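Local coordinates for fatty acid synthase 1, isoform A (Drosophila melanogaster, PDB 6FN6), which probably carries out de novo synthesis of long-chain saturated fatty acids from acetyl-CoA and malonyl-CoA with NADPH, this part holding its dehydratase, enoylreductase and ketoreductase region, at residues V370-S384 with A396-T409. Sequence-based numbering, arbitrary orientation.
Sequences VEQNCHFVFGIDVLS and ASIRENGFLILEET
R399 lays its guanidinium over one face of the H375 ring, a stack established by centres 4.1 Å apart and planes 19° from parallel; H375 ND1 accepts a hydrogen bond from K305 N, which would restrain the ring's rotation. Parallel pairing of strands 376-380 and 402-409 is evidenced by short axes running 13° apart in the same sense and by alternating bonds, I405 N to V377 O at 2.9 Å and G379 N to I405 O at 3.0 Å. On the face of F378 and I380, I405 CG2 meets the edge of the F378 ring, 3.5 Å from CD1. On the other face, V377 CG2 packs 3.5 Å from I398 CG2. E408 bends at chi2, bringing its carboxylate to residues 382-384, just past strand 376-380. There L383 N donates to OE2 from above the carboxylate plane, with an N-H...O angle of 174°, while S384 OG bonds OE1 at 3.1 Å. Shortening E408 to an alanine removes both carboxylate oxygens and would probably leave L383 N and S384 OG without their acceptors, freeing residues 382-384 to shift. With helix 389-395 between the strands, this is a beta-alpha-beta crossover; the surrounding sheet's strand order, including antiparallel 438-445, matches a class I methyltransferase fold, consistent with the pseudo-methyltransferase domain of animal fatty acid synthases.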
# COMPACT_ATOMS: atom_id res chain seq x y z
N VAL A 370 47.07 30.83 59.73
CA VAL A 370 45.89 30.15 59.18
C VAL A 370 46.29 28.79 58.61
O VAL A 370 45.56 27.82 58.74
CB VAL A 370 45.20 31.03 58.12
CG1 VAL A 370 44.71 32.33 58.74
CG2 VAL A 370 46.14 31.32 56.95
N GLU A 371 47.45 28.74 57.96
CA GLU A 371 47.95 27.50 57.37
C GLU A 371 49.44 27.62 57.06
O GLU A 371 49.98 28.72 57.01
CB GLU A 371 47.17 27.14 56.11
CG GLU A 371 47.44 25.73 55.62
CD GLU A 371 46.22 25.04 55.05
OE1 GLU A 371 45.24 25.74 54.72
OE2 GLU A 371 46.23 23.80 54.95
N GLN A 372 50.11 26.48 56.86
CA GLN A 372 51.55 26.47 56.62
C GLN A 372 51.90 26.27 55.15
O GLN A 372 51.25 25.51 54.43
CB GLN A 372 52.22 25.39 57.48
CG GLN A 372 51.63 23.99 57.34
CD GLN A 372 52.37 22.97 58.17
OE1 GLN A 372 52.86 23.28 59.26
NE2 GLN A 372 52.45 21.74 57.67
N ASN A 373 52.95 26.96 54.71
CA ASN A 373 53.50 26.83 53.36
C ASN A 373 52.46 26.97 52.25
O ASN A 373 52.22 26.03 51.49
CB ASN A 373 54.20 25.48 53.21
CG ASN A 373 55.37 25.33 54.15
OD1 ASN A 373 56.41 25.96 53.98
ND2 ASN A 373 55.21 24.48 55.17
N CYS A 374 51.85 28.15 52.16
CA CYS A 374 50.95 28.46 51.06
C CYS A 374 51.72 29.18 49.95
O CYS A 374 52.74 29.80 50.20
CB CYS A 374 49.79 29.34 51.54
SG CYS A 374 48.73 28.54 52.76
N HIS A 375 51.22 29.09 48.72
CA HIS A 375 51.81 29.83 47.61
C HIS A 375 51.31 31.27 47.62
O HIS A 375 52.00 32.18 47.16
CB HIS A 375 51.50 29.17 46.27
CG HIS A 375 52.34 27.97 45.98
ND1 HIS A 375 52.04 26.71 46.46
CD2 HIS A 375 53.47 27.83 45.25
CE1 HIS A 375 52.95 25.85 46.04
NE2 HIS A 375 53.83 26.50 45.30
N PHE A 376 50.10 31.48 48.13
CA PHE A 376 49.55 32.82 48.24
C PHE A 376 48.47 32.92 49.31
O PHE A 376 47.91 31.91 49.74
CB PHE A 376 49.00 33.29 46.90
CG PHE A 376 47.77 32.55 46.44
CD1 PHE A 376 46.51 32.91 46.90
CD2 PHE A 376 47.87 31.50 45.54
CE1 PHE A 376 45.38 32.23 46.48
CE2 PHE A 376 46.75 30.82 45.12
CZ PHE A 376 45.50 31.18 45.58
N VAL A 377 48.20 34.15 49.73
CA VAL A 377 47.11 34.45 50.65
C VAL A 377 46.36 35.65 50.10
O VAL A 377 46.95 36.69 49.84
CB VAL A 377 47.63 34.71 52.08
CG1 VAL A 377 46.48 35.12 53.00
CG2 VAL A 377 48.33 33.49 52.63
N PHE A 378 45.05 35.49 49.92
CA PHE A 378 44.22 36.60 49.47
C PHE A 378 43.50 37.24 50.65
O PHE A 378 43.05 36.55 51.56
CB PHE A 378 43.20 36.13 48.43
CG PHE A 378 42.29 37.22 47.95
CD1 PHE A 378 42.68 38.09 46.95
CD2 PHE A 378 41.03 37.39 48.52
CE1 PHE A 378 41.85 39.10 46.52
CE2 PHE A 378 40.19 38.39 48.09
CZ PHE A 378 40.59 39.25 47.08
N GLY A 379 43.42 38.57 50.63
CA GLY A 379 42.75 39.31 51.68
C GLY A 379 42.30 40.68 51.22
O GLY A 379 42.86 41.24 50.28
N ILE A 380 41.28 41.22 51.88
CA ILE A 380 40.78 42.55 51.56
C ILE A 380 40.94 43.45 52.78
O ILE A 380 40.55 43.08 53.89
CB ILE A 380 39.31 42.50 51.09
CG1 ILE A 380 39.16 41.54 49.91
CG2 ILE A 380 38.82 43.91 50.73
CD1 ILE A 380 37.77 41.46 49.32
N ASP A 381 41.53 44.62 52.56
CA ASP A 381 41.69 45.61 53.62
C ASP A 381 42.57 45.07 54.75
O ASP A 381 42.28 45.30 55.93
CB ASP A 381 40.33 46.04 54.16
CG ASP A 381 39.44 46.63 53.09
OD1 ASP A 381 39.98 47.17 52.10
OD2 ASP A 381 38.20 46.55 53.22
N VAL A 382 43.64 44.37 54.39
CA VAL A 382 44.55 43.81 55.37
C VAL A 382 45.47 44.91 55.90
O VAL A 382 45.82 44.93 57.08
CB VAL A 382 45.36 42.64 54.77
CG1 VAL A 382 46.38 42.10 55.77
CG2 VAL A 382 44.43 41.54 54.31
N LEU A 383 45.87 45.81 55.01
CA LEU A 383 46.74 46.93 55.39
C LEU A 383 45.92 48.07 55.99
O LEU A 383 46.47 49.02 56.54
CB LEU A 383 47.53 47.42 54.17
CG LEU A 383 48.32 46.35 53.42
CD1 LEU A 383 48.99 46.95 52.19
CD2 LEU A 383 49.36 45.69 54.33
N SER A 384 44.60 47.97 55.86
CA SER A 384 43.69 48.97 56.41
C SER A 384 43.46 48.75 57.90
O SER A 384 43.30 49.71 58.66
CB SER A 384 42.35 48.93 55.67
OG SER A 384 42.53 49.18 54.29
N ALA A 396 53.36 34.57 57.97
CA ALA A 396 53.81 33.31 58.54
C ALA A 396 53.17 32.11 57.85
O ALA A 396 53.62 30.98 58.01
CB ALA A 396 53.51 33.28 60.03
N SER A 397 52.11 32.36 57.08
CA SER A 397 51.35 31.28 56.46
C SER A 397 51.88 30.88 55.09
O SER A 397 51.63 29.77 54.62
CB SER A 397 49.88 31.68 56.35
OG SER A 397 49.35 32.04 57.61
N ILE A 398 52.61 31.78 54.44
CA ILE A 398 53.14 31.51 53.11
C ILE A 398 54.55 30.94 53.21
O ILE A 398 55.26 31.18 54.19
CB ILE A 398 53.14 32.77 52.23
CG1 ILE A 398 53.91 33.90 52.91
CG2 ILE A 398 51.71 33.20 51.92
CD1 ILE A 398 54.30 35.03 51.97
N ARG A 399 54.95 30.19 52.19
CA ARG A 399 56.34 29.77 52.08
C ARG A 399 57.20 31.01 51.79
O ARG A 399 56.67 32.05 51.39
CB ARG A 399 56.52 28.70 51.00
CG ARG A 399 55.98 29.04 49.63
CD ARG A 399 56.03 27.82 48.72
NE ARG A 399 55.14 26.76 49.18
CZ ARG A 399 55.27 25.47 48.86
NH1 ARG A 399 54.41 24.58 49.33
NH2 ARG A 399 56.27 25.07 48.08
N GLU A 400 58.50 30.88 51.98
CA GLU A 400 59.41 32.03 51.93
C GLU A 400 59.24 32.86 50.66
O GLU A 400 59.24 34.09 50.71
CB GLU A 400 60.86 31.55 52.03
CG GLU A 400 61.87 32.65 52.36
CD GLU A 400 61.69 33.21 53.75
OE1 GLU A 400 60.85 32.67 54.51
OE2 GLU A 400 62.38 34.19 54.10
N ASN A 401 59.09 32.20 49.52
CA ASN A 401 58.92 32.89 48.24
C ASN A 401 57.45 33.05 47.85
O ASN A 401 57.13 33.31 46.69
CB ASN A 401 59.68 32.15 47.13
CG ASN A 401 59.32 30.68 47.06
OD1 ASN A 401 58.29 30.25 47.58
ND2 ASN A 401 60.18 29.89 46.42
N GLY A 402 56.55 32.90 48.83
CA GLY A 402 55.13 33.01 48.58
C GLY A 402 54.69 34.44 48.31
O GLY A 402 55.46 35.38 48.48
N PHE A 403 53.44 34.60 47.89
CA PHE A 403 52.91 35.92 47.55
C PHE A 403 51.77 36.34 48.47
O PHE A 403 51.22 35.53 49.21
CB PHE A 403 52.43 35.94 46.10
CG PHE A 403 53.54 35.84 45.09
CD1 PHE A 403 54.03 34.60 44.70
CD2 PHE A 403 54.10 36.97 44.54
CE1 PHE A 403 55.04 34.50 43.77
CE2 PHE A 403 55.12 36.88 43.61
CZ PHE A 403 55.59 35.64 43.23
N LEU A 404 51.44 37.63 48.43
CA LEU A 404 50.25 38.14 49.09
C LEU A 404 49.39 38.89 48.08
O LEU A 404 49.84 39.86 47.47
CB LEU A 404 50.61 39.07 50.25
CG LEU A 404 51.39 38.49 51.44
CD1 LEU A 404 51.69 39.61 52.43
CD2 LEU A 404 50.63 37.37 52.11
N ILE A 405 48.15 38.44 47.90
CA ILE A 405 47.21 39.14 47.04
C ILE A 405 46.31 39.98 47.94
O ILE A 405 45.43 39.46 48.61
CB ILE A 405 46.38 38.17 46.18
CG1 ILE A 405 47.30 37.16 45.48
CG2 ILE A 405 45.58 38.95 45.15
CD1 ILE A 405 46.55 36.08 44.72
N LEU A 406 46.56 41.28 47.96
CA LEU A 406 45.84 42.18 48.86
C LEU A 406 45.03 43.22 48.10
O LEU A 406 45.59 44.06 47.39
CB LEU A 406 46.82 42.87 49.81
CG LEU A 406 47.77 41.95 50.58
CD1 LEU A 406 48.79 42.76 51.36
CD2 LEU A 406 47.01 41.01 51.51
N GLU A 407 43.71 43.15 48.23
CA GLU A 407 42.84 44.18 47.68
C GLU A 407 42.69 45.27 48.73
O GLU A 407 42.27 45.00 49.86
CB GLU A 407 41.48 43.60 47.27
CG GLU A 407 40.43 44.66 46.92
CD GLU A 407 39.16 44.06 46.32
OE1 GLU A 407 39.21 42.92 45.81
OE2 GLU A 407 38.11 44.74 46.37
N GLU A 408 43.03 46.49 48.36
CA GLU A 408 43.03 47.61 49.30
C GLU A 408 42.30 48.81 48.72
O GLU A 408 42.08 48.89 47.51
CB GLU A 408 44.46 48.00 49.66
CG GLU A 408 45.29 46.88 50.28
CD GLU A 408 44.87 46.55 51.69
OE1 GLU A 408 44.36 47.46 52.39
OE2 GLU A 408 45.06 45.39 52.11
N THR A 409 41.93 49.74 49.59
CA THR A 409 41.42 51.03 49.14
C THR A 409 42.61 51.91 48.80
O THR A 409 43.59 51.96 49.55
CB THR A 409 40.54 51.71 50.20
OG1 THR A 409 41.33 52.03 51.35
CG2 THR A 409 39.39 50.80 50.61